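Local coordinates for sugar phosphate isomerase/epimerase (PDB 3L23), which probably acts as a metal-dependent isomerase or epimerase on sugar substrates, with a magnesium ion bound in a xylose isomerase-like TIM barrel, at residues A[45-50]-A[77-82]; A[245-250]-A[277-282]; A[169-174]-A[197-202]. All blocks are in the same frame, centred on the assembly; numbering follows the deposited sequence.

Contact 1 of 3, residues A[45-50]-A[77-82]; sequences KLELAG and SSHVNP. With EDO (1,2-ethanediol), chain F.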
loop_
_atom_site.group_PDB
_atom_site.type_symbol
_atom_site.label_atom_id
_atom_site.label_comp_id
_atom_site.label_asym_id
_atom_site.label_seq_id
_atom_site.Cartn_x
_atom_site.Cartn_y
_atom_site.Cartn_z
ATOM N N LYS A 45 12.891 -6.693 3.319
ATOM C CA LYS A 45 12.360 -5.733 2.385
ATOM C C LYS A 45 11.397 -4.766 3.079
ATOM O O LYS A 45 10.560 -5.171 3.897
ATOM C CB LYS A 45 11.627 -6.483 1.245
ATOM C CG LYS A 45 12.573 -7.296 0.378
ATOM C CD LYS A 45 11.897 -8.442 -0.370
ATOM C CE LYS A 45 10.966 -7.962 -1.476
ATOM N NZ LYS A 45 10.486 -9.124 -2.360
ATOM N N LEU A 46 11.502 -3.487 2.753
ATOM C CA LEU A 46 10.672 -2.448 3.377
ATOM C C LEU A 46 9.763 -1.763 2.378
ATOM O O LEU A 46 10.169 -1.544 1.253
ATOM C CB LEU A 46 11.540 -1.383 3.990
ATOM C CG LEU A 46 12.498 -1.849 5.089
ATOM C CD1 LEU A 46 13.309 -0.627 5.573
ATOM C CD2 LEU A 46 11.796 -2.585 6.252
ATOM N N GLU A 47 8.537 -1.479 2.804
ATOM C CA GLU A 47 7.688 -0.517 2.144
ATOM C C GLU A 47 7.562 0.639 3.120
ATOM O O GLU A 47 7.184 0.445 4.305
ATOM C CB GLU A 47 6.339 -1.097 1.844
ATOM C CG GLU A 47 5.410 -0.116 1.089
ATOM C CD GLU A 47 4.128 -0.822 0.744
ATOM O OE1 GLU A 47 3.362 -1.127 1.696
ATOM O OE2 GLU A 47 3.909 -1.104 -0.462
ATOM N N LEU A 48 7.907 1.836 2.636
ATOM C CA LEU A 48 7.911 3.044 3.454
ATOM C C LEU A 48 6.499 3.589 3.700
ATOM O O LEU A 48 5.551 3.267 2.974
ATOM C CB LEU A 48 8.739 4.131 2.769
ATOM C CG LEU A 48 10.148 3.793 2.316
ATOM C CD1 LEU A 48 10.772 5.005 1.589
ATOM C CD2 LEU A 48 11.004 3.333 3.519
ATOM N N ALA A 49 6.390 4.384 4.757
ATOM C CA ALA A 49 5.261 5.252 4.998
ATOM C C ALA A 49 5.880 6.495 5.534
ATOM O O ALA A 49 7.035 6.474 5.999
ATOM C CB ALA A 49 4.317 4.673 6.018
ATOM N N GLY A 50 5.164 7.603 5.458
ATOM C CA GLY A 50 5.664 8.825 6.092
ATOM C C GLY A 50 6.682 9.623 5.294
ATOM O O GLY A 50 7.353 10.508 5.853
ATOM N N SER A 77 9.403 -0.371 -1.797
ATOM C CA SER A 77 8.159 0.295 -2.075
ATOM C C SER A 77 7.928 1.436 -1.104
ATOM O O SER A 77 8.601 1.562 -0.079
ATOM C CB SER A 77 7.021 -0.734 -1.990
ATOM O OG SER A 77 5.767 -0.192 -2.309
ATOM N N SER A 78 6.999 2.298 -1.463
ATOM C CA SER A 78 6.638 3.445 -0.627
ATOM C C SER A 78 5.182 3.854 -0.828
ATOM O O SER A 78 4.722 3.928 -1.960
ATOM C CB SER A 78 7.560 4.636 -0.931
ATOM O OG SER A 78 7.297 5.787 -0.138
ATOM N N HIS A 79 4.513 4.159 0.294
ATOM C CA HIS A 79 3.155 4.667 0.359
ATOM C C HIS A 79 3.160 6.156 0.485
ATOM O O HIS A 79 3.699 6.702 1.422
ATOM C CB HIS A 79 2.394 4.116 1.562
ATOM C CG HIS A 79 1.752 2.811 1.305
ATOM N ND1 HIS A 79 0.718 2.327 2.077
ATOM C CD2 HIS A 79 1.976 1.889 0.347
ATOM C CE1 HIS A 79 0.339 1.156 1.601
ATOM N NE2 HIS A 79 1.088 0.863 0.557
ATOM N N VAL A 80 2.520 6.829 -0.460
ATOM C CA VAL A 80 2.473 8.259 -0.445
ATOM C C VAL A 80 1.081 8.730 -0.868
ATOM O O VAL A 80 0.408 8.065 -1.647
ATOM C CB VAL A 80 3.521 8.872 -1.403
ATOM C CG1 VAL A 80 4.952 8.476 -0.961
ATOM C CG2 VAL A 80 3.234 8.451 -2.862
ATOM N N ASN A 81 0.651 9.867 -0.355
ATOM C CA ASN A 81 -0.637 10.426 -0.744
ATOM C C ASN A 81 -0.493 11.878 -1.207
ATOM O O ASN A 81 0.155 12.661 -0.501
ATOM C CB ASN A 81 -1.587 10.434 0.457
ATOM C CG ASN A 81 -2.136 9.084 0.791
ATOM O OD1 ASN A 81 -2.840 8.412 -0.023
ATOM N ND2 ASN A 81 -1.803 8.650 1.999
ATOM N N PRO A 82 -1.073 12.250 -2.364
ATOM C CA PRO A 82 -1.032 13.652 -2.794
ATOM C C PRO A 82 -1.477 14.683 -1.768
ATOM O O PRO A 82 -2.533 14.541 -1.121
ATOM C CB PRO A 82 -1.980 13.677 -4.005
ATOM C CG PRO A 82 -1.858 12.305 -4.562
ATOM C CD PRO A 82 -1.697 11.398 -3.399
HETATM C C1 EDO F . 8.427 -10.295 0.289
HETATM O O1 EDO F . 8.252 -9.160 -0.586
HETATM C C2 EDO F . 8.528 -11.576 -0.518
HETATM O O2 EDO F . 9.704 -11.489 -1.305
HETATM O O HOH W 1 2.617 7.494 4.031
#

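Contact 2 of 3, residues A[245-250]-A[277-282]; sequences DRAVFG and EQMPDG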
loop_
_atom_site.group_PDB
_atom_site.type_symbol
_atom_site.label_atom_id
_atom_site.label_comp_id
_atom_site.label_asym_id
_atom_site.label_seq_id
_atom_site.Cartn_x
_atom_site.Cartn_y
_atom_site.Cartn_z
ATOM N N ASP A 245 -3.890 -9.298 9.048
ATOM C CA ASP A 245 -4.991 -9.967 9.765
ATOM C C ASP A 245 -5.607 -8.864 10.649
ATOM O O ASP A 245 -5.240 -7.688 10.509
ATOM C CB ASP A 245 -4.431 -11.163 10.579
ATOM C CG ASP A 245 -5.464 -12.244 10.885
ATOM O OD1 ASP A 245 -6.687 -11.960 11.030
ATOM O OD2 ASP A 245 -5.031 -13.419 11.070
ATOM N N ARG A 246 -6.534 -9.214 11.531
ATOM C CA ARG A 246 -7.057 -8.265 12.517
ATOM C C ARG A 246 -5.918 -7.730 13.382
ATOM O O ARG A 246 -5.820 -6.505 13.647
ATOM C CB ARG A 246 -8.110 -8.943 13.363
ATOM C CG ARG A 246 -8.635 -8.176 14.562
ATOM C CD ARG A 246 -9.129 -6.792 14.265
ATOM N NE ARG A 246 -10.195 -6.738 13.264
ATOM C CZ ARG A 246 -11.504 -6.834 13.490
ATOM N NH1 ARG A 246 -12.005 -7.064 14.692
ATOM N NH2 ARG A 246 -12.325 -6.709 12.459
ATOM N N ALA A 247 -5.059 -8.658 13.817
ATOM C CA ALA A 247 -3.861 -8.333 14.606
ATOM C C ALA A 247 -2.774 -9.343 14.267
ATOM O O ALA A 247 -2.407 -9.445 13.117
ATOM C CB ALA A 247 -4.175 -8.308 16.102
ATOM N N VAL A 248 -2.245 -10.099 15.231
ATOM C CA VAL A 248 -1.231 -11.079 14.877
ATOM C C VAL A 248 -1.811 -12.148 13.938
ATOM O O VAL A 248 -2.919 -12.674 14.164
ATOM C CB VAL A 248 -0.605 -11.731 16.139
ATOM C CG1 VAL A 248 0.299 -12.875 15.730
ATOM C CG2 VAL A 248 0.113 -10.623 16.936
ATOM N N PHE A 249 -1.038 -12.472 12.893
ATOM C CA PHE A 249 -1.461 -13.448 11.900
ATOM C C PHE A 249 -1.928 -14.748 12.534
ATOM O O PHE A 249 -1.266 -15.318 13.432
ATOM C CB PHE A 249 -0.359 -13.790 10.918
ATOM C CG PHE A 249 0.143 -12.656 10.079
ATOM C CD1 PHE A 249 -0.533 -11.439 9.948
ATOM C CD2 PHE A 249 1.304 -12.822 9.390
ATOM C CE1 PHE A 249 -0.033 -10.445 9.149
ATOM C CE2 PHE A 249 1.806 -11.852 8.568
ATOM C CZ PHE A 249 1.136 -10.684 8.407
ATOM N N GLY A 250 -3.087 -15.223 12.073
ATOM C CA GLY A 250 -3.627 -16.490 12.512
ATOM C C GLY A 250 -4.382 -16.536 13.813
ATOM O O GLY A 250 -4.847 -17.574 14.195
ATOM N N GLU A 277 -1.909 -3.320 12.304
ATOM C CA GLU A 277 -2.436 -2.069 12.847
ATOM C C GLU A 277 -2.227 -2.055 14.363
ATOM O O GLU A 277 -1.584 -2.957 14.908
ATOM C CB GLU A 277 -3.874 -1.746 12.331
ATOM C CG GLU A 277 -5.042 -2.565 12.734
ATOM C CD GLU A 277 -6.254 -2.140 11.875
ATOM O OE1 GLU A 277 -6.702 -0.976 11.998
ATOM O OE2 GLU A 277 -6.696 -2.940 11.031
ATOM N N GLN A 278 -2.669 -0.998 15.037
ATOM C CA GLN A 278 -2.465 -0.849 16.454
ATOM C C GLN A 278 -2.890 -2.087 17.227
ATOM O O GLN A 278 -3.998 -2.584 17.065
ATOM C CB GLN A 278 -3.268 0.350 16.940
ATOM C CG GLN A 278 -3.316 0.504 18.417
ATOM C CD GLN A 278 -1.972 0.721 19.033
ATOM O OE1 GLN A 278 -1.204 1.571 18.573
ATOM N NE2 GLN A 278 -1.682 -0.013 20.126
HETATM N N MSE A 279 -1.986 -2.609 18.037
HETATM C CA MSE A 279 -2.315 -3.790 18.837
HETATM C C MSE A 279 -3.487 -3.485 19.770
HETATM O O MSE A 279 -3.511 -2.449 20.438
HETATM C CB MSE A 279 -1.081 -4.285 19.589
HETATM C CG MSE A 279 -0.016 -4.926 18.694
HETATM SE SE MSE A 279 -0.520 -6.575 17.875
HETATM C CE MSE A 279 -0.182 -7.733 19.403
ATOM N N PRO A 280 -4.495 -4.370 19.798
ATOM C CA PRO A 280 -5.660 -4.138 20.643
ATOM C C PRO A 280 -5.510 -4.563 22.093
ATOM O O PRO A 280 -6.385 -4.243 22.920
ATOM C CB PRO A 280 -6.725 -5.032 19.989
ATOM C CG PRO A 280 -5.985 -6.202 19.524
ATOM C CD PRO A 280 -4.607 -5.642 19.049
ATOM N N ASP A 281 -4.421 -5.255 22.418
ATOM C CA ASP A 281 -4.244 -5.901 23.720
ATOM C C ASP A 281 -3.125 -5.341 24.630
ATOM O O ASP A 281 -2.667 -6.016 25.555
ATOM C CB ASP A 281 -4.025 -7.407 23.483
ATOM C CG ASP A 281 -2.824 -7.707 22.608
ATOM O OD1 ASP A 281 -2.111 -6.758 22.228
ATOM O OD2 ASP A 281 -2.607 -8.902 22.282
ATOM N N GLY A 282 -2.675 -4.126 24.357
ATOM C CA GLY A 282 -1.684 -3.467 25.204
ATOM C C GLY A 282 -0.222 -3.771 24.874
ATOM O O GLY A 282 0.687 -3.220 25.509
HETATM O O HOH W 2 -3.509 -5.753 11.811
HETATM O O HOH W 3 -5.711 -4.839 15.891
#

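Contact 3 of 3, residues A[169-174]-A[197-202]; sequences MEFNRV and QIYDLM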
loop_
_atom_site.group_PDB
_atom_site.type_symbol
_atom_site.label_atom_id
_atom_site.label_comp_id
_atom_site.label_asym_id
_atom_site.label_seq_id
_atom_site.Cartn_x
_atom_site.Cartn_y
_atom_site.Cartn_z
HETATM N N MSE A 169 -13.361 0.784 1.627
HETATM C CA MSE A 169 -14.286 1.745 1.031
HETATM C C MSE A 169 -14.453 1.519 -0.464
HETATM O O MSE A 169 -15.468 1.910 -1.040
HETATM C CB MSE A 169 -13.841 3.212 1.237
HETATM C CG MSE A 169 -13.713 3.714 2.675
HETATM SE SE MSE A 169 -11.909 3.198 3.395
HETATM C CE MSE A 169 -10.900 3.417 1.810
ATOM N N GLU A 170 -13.430 0.964 -1.092
ATOM C CA GLU A 170 -13.456 0.683 -2.543
ATOM C C GLU A 170 -14.515 -0.367 -2.876
ATOM O O GLU A 170 -14.880 -0.546 -4.035
ATOM C CB GLU A 170 -12.076 0.239 -3.027
ATOM C CG GLU A 170 -10.977 1.276 -2.940
ATOM C CD GLU A 170 -10.315 1.440 -1.592
ATOM O OE1 GLU A 170 -10.745 0.838 -0.580
ATOM O OE2 GLU A 170 -9.268 2.121 -1.580
ATOM N N PHE A 171 -14.979 -1.109 -1.876
ATOM C CA PHE A 171 -16.039 -2.092 -2.132
ATOM C C PHE A 171 -17.425 -1.555 -1.885
ATOM O O PHE A 171 -18.406 -2.264 -2.082
ATOM C CB PHE A 171 -15.712 -3.402 -1.404
ATOM C CG PHE A 171 -14.425 -3.958 -1.854
ATOM C CD1 PHE A 171 -14.321 -4.590 -3.078
ATOM C CD2 PHE A 171 -13.254 -3.734 -1.124
ATOM C CE1 PHE A 171 -13.094 -5.024 -3.534
ATOM C CE2 PHE A 171 -12.062 -4.182 -1.555
ATOM C CZ PHE A 171 -11.957 -4.817 -2.768
ATOM N N ASN A 172 -17.534 -0.296 -1.459
ATOM C CA ASN A 172 -18.819 0.378 -1.480
ATOM C C ASN A 172 -19.306 0.490 -2.940
ATOM O O ASN A 172 -18.517 0.592 -3.859
ATOM C CB ASN A 172 -18.722 1.800 -0.934
ATOM C CG ASN A 172 -18.471 1.870 0.564
ATOM O OD1 ASN A 172 -18.772 0.957 1.321
ATOM N ND2 ASN A 172 -17.924 2.992 0.987
ATOM N N ARG A 173 -20.614 0.510 -3.137
ATOM C CA ARG A 173 -21.149 0.518 -4.471
ATOM C C ARG A 173 -21.620 1.925 -4.798
ATOM O O ARG A 173 -22.117 2.632 -3.929
ATOM C CB ARG A 173 -22.308 -0.493 -4.604
ATOM C CG ARG A 173 -21.847 -1.940 -4.461
ATOM C CD ARG A 173 -23.010 -2.956 -4.414
ATOM N NE ARG A 173 -22.466 -4.306 -4.270
ATOM C CZ ARG A 173 -22.064 -5.083 -5.271
ATOM N NH1 ARG A 173 -22.171 -4.692 -6.531
ATOM N NH2 ARG A 173 -21.546 -6.273 -5.000
ATOM N N VAL A 174 -21.432 2.340 -6.034
ATOM C CA VAL A 174 -22.058 3.566 -6.488
ATOM C C VAL A 174 -23.323 3.124 -7.199
ATOM O O VAL A 174 -23.290 2.336 -8.161
ATOM C CB VAL A 174 -21.121 4.428 -7.360
ATOM C CG1 VAL A 174 -19.949 4.824 -6.550
ATOM C CG2 VAL A 174 -20.666 3.710 -8.599
ATOM N N GLN A 197 -19.283 -1.889 -7.565
ATOM C CA GLN A 197 -18.258 -1.636 -6.587
ATOM C C GLN A 197 -17.220 -0.686 -7.181
ATOM O O GLN A 197 -16.773 -0.867 -8.323
ATOM C CB GLN A 197 -17.592 -2.940 -6.128
ATOM C CG GLN A 197 -18.583 -3.877 -5.408
ATOM C CD GLN A 197 -17.957 -5.133 -4.842
ATOM O OE1 GLN A 197 -18.306 -5.550 -3.730
ATOM N NE2 GLN A 197 -17.000 -5.728 -5.591
ATOM N N ILE A 198 -16.814 0.298 -6.389
ATOM C CA ILE A 198 -15.773 1.247 -6.831
ATOM C C ILE A 198 -14.534 0.540 -7.338
ATOM O O ILE A 198 -14.005 0.901 -8.378
ATOM C CB ILE A 198 -15.444 2.301 -5.711
ATOM C CG1 ILE A 198 -16.630 3.220 -5.487
ATOM C CG2 ILE A 198 -14.197 3.142 -6.074
ATOM C CD1 ILE A 198 -16.590 3.947 -4.147
ATOM N N TYR A 199 -14.046 -0.479 -6.627
ATOM C CA TYR A 199 -12.831 -1.178 -7.048
ATOM C C TYR A 199 -12.957 -1.784 -8.458
ATOM O O TYR A 199 -11.976 -1.784 -9.250
ATOM C CB TYR A 199 -12.508 -2.258 -6.018
ATOM C CG TYR A 199 -11.080 -2.778 -6.013
ATOM C CD1 TYR A 199 -10.018 -1.969 -5.592
ATOM C CD2 TYR A 199 -10.789 -4.076 -6.427
ATOM C CE1 TYR A 199 -8.720 -2.452 -5.581
ATOM C CE2 TYR A 199 -9.491 -4.552 -6.404
ATOM C CZ TYR A 199 -8.476 -3.754 -5.997
ATOM O OH TYR A 199 -7.170 -4.196 -5.984
ATOM N N ASP A 200 -14.122 -2.358 -8.750
ATOM C CA ASP A 200 -14.394 -2.892 -10.103
ATOM C C ASP A 200 -14.332 -1.810 -11.172
ATOM O O ASP A 200 -13.823 -2.061 -12.254
ATOM C CB ASP A 200 -15.696 -3.661 -10.121
ATOM C CG ASP A 200 -15.629 -4.858 -9.225
ATOM O OD1 ASP A 200 -14.531 -5.430 -9.160
ATOM O OD2 ASP A 200 -16.615 -5.224 -8.579
ATOM N N LEU A 201 -14.812 -0.610 -10.864
ATOM C CA LEU A 201 -14.705 0.509 -11.776
ATOM C C LEU A 201 -13.238 0.925 -11.937
ATOM O O LEU A 201 -12.816 1.320 -13.034
ATOM C CB LEU A 201 -15.555 1.702 -11.309
ATOM C CG LEU A 201 -17.067 1.469 -11.168
ATOM C CD1 LEU A 201 -17.728 2.671 -10.515
ATOM C CD2 LEU A 201 -17.689 1.096 -12.520
HETATM N N MSE A 202 -12.450 0.836 -10.859
HETATM C CA MSE A 202 -11.039 1.217 -10.940
HETATM C C MSE A 202 -10.284 0.272 -11.858
HETATM O O MSE A 202 -9.477 0.709 -12.682
HETATM C CB MSE A 202 -10.391 1.253 -9.548
HETATM C CG MSE A 202 -10.847 2.442 -8.713
HETATM SE SE MSE A 202 -9.850 2.301 -7.005
HETATM C CE MSE A 202 -10.375 4.021 -6.303
#

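Contact 1 of 3, residues A[45-50]-A[77-82]
Glu47 and Ser77, paired on neighbouring parallel strands, join through their side chains as well: Ser77 OG donates to Glu47 OE2 at 2.8 Å, using the anti lone pair of that oxygen. CG of Glu47 stands anti to the backbone N (chi1 -178°), which sets CG 3.5 Å from Ser77 CB. The other carboxylate oxygen, OE1, accepts hydrogen bonds from His242 NE2 and Gln18 NE2. It also lies 3.2 Å from His79 NE2, at an angle too poor for a bond; His79 NE2 is instead hydrogen-bonded to Glu214. Along the backbone, Leu48 N donates to Ser77 O at 2.8 Å and His79 N to Leu48 O at 3.0 Å, whereas Ser77 N to Leu46 O is weak. A water accepts from Gly50 N and donates to His79 O. On the other face of the sheet Ser78 OG rests 3.6 Å from Leu48 CB while His117 takes up its polar end. Lys45 NZ grips both oxygens of an ethanediol, probably from the crystallisation liquor, and forms a salt bridge with Asp271. Because His242 binds magnesium, Glu47 is a second-shell acceptor that would help orient this ligand and perhaps polarise its imidazole.

Contact 2 of 3, residues A[245-250]-A[277-282]
Val248 CG2 and the terminal methyl CE of selenomethionine Met279 meet at 3.8 Å, the closest approach between two loops that touch through apolar groups. The Met279 chain is bent at chi2 and again at chi3 (-81°), the latter turning CE toward Val248. Beside it, Ala247 CB sits 4.0 Å from Pro280 CD and somewhat farther from the selenium. Polar links between the loops run through water: one molecule donates to Arg246 O at 2.8 Å and to Gln278 O at 3.1 Å, and another accepts from Glu277 N and lies 2.9 Å from Asp245 O. Behind this first shell, Asp245 pins its own loop, OD1 taking Arg246 N and OD2 taking Gly250 N at 2.8 Å, the latter nearly along the C-O axis. The facing loop is held by Gln285, whose side-chain amide bonds to Met279 N and Glu277 O. In the conformers given, Glu277 OE2 forms a salt bridge with Lys244 and Arg246 NE a hydrogen bond with Tyr218. Both segments follow barrel strands, 238-243 and 272-274, and precede helices 257-267 and 285-298. They are thus neighbouring beta-alpha loops at the C-terminal mouth of a TIM barrel, the rim that surrounds the metal site in this fold.

Contact 3 of 3, residues A[169-174]-A[197-202]
Glu170 O accepts the shortest polar bond here, from Tyr199 N at 2.7 Å; the donor is tilted 18° from the carbonyl plane. Ile198 N is also close to this oxygen but badly angled, and donates instead to Asn172 O at 3.1 Å, approaching almost in line with the carbonyl bond. Two peptide N-H groups of the first helical turn are thereby satisfied by carbonyls of the 169-174 segment. Gln197, at the N-cap position, pairs with Arg173 in the antiparallel bridge. Its CG lies over the centre of one face of the Arg173 guanidinium, 3.7 Å above the plane, while Gly195 O holds NH1 of that arginine. Farther out, the Gln197 amide reaches Asp200 OD2 through NE2 and accepts from Asn225 through OE1, so both ends of the group are fixed. The same NE2 comes to the edge of the Phe171 ring, 3.8 Å from CD1, with amide and ring planes 67° apart. Phe171 and Tyr199 lie side by side and point the same way, their planes at 43°; CZ of Phe171 stands over one Tyr199 face, offset toward the rim. CG of Tyr199 is anti to the backbone N and lies 3.9 Å from Phe171 CZ. Apolar contacts add to this: Val174 meets Leu201 tip to tip, CG2 to CD1 at 3.7 Å, and crosses Ile198 at about a right angle. Glu170 OE2 is hydrogen-bonded to Tyr164 OH of strand 162-165. Tyr199 touches Phe213 and Met215 of strand 211-216, and Val174 and Leu201 lean on helix 136-155. The two-stranded antiparallel pair 173-174 and 196-197 thus anchors the start of helix 198-205 between that helix and the barrel strands.

In the fold
The three contacts stand apart around one TIM barrel, their centres 21 to 26 Å from each other and none touching. Contact 1 is the innermost, about 7 Å from the chain centre, and belongs to the parallel barrel sheet; contacts 2 and 3 lie 18 and 17 Å out, in loops and a short sheet-helix junction. The magnesium ion, bound by His165, Asp216, His242 and Glu275, relates them: the side chains of His79 in contact 1, Glu277 in contact 2 and Glu170 in contact 3 come within about 5, 8 and 10 Å of it. Contact 1 therefore supplies nearby second-shell groups, whereas the other two lie farther from the metal.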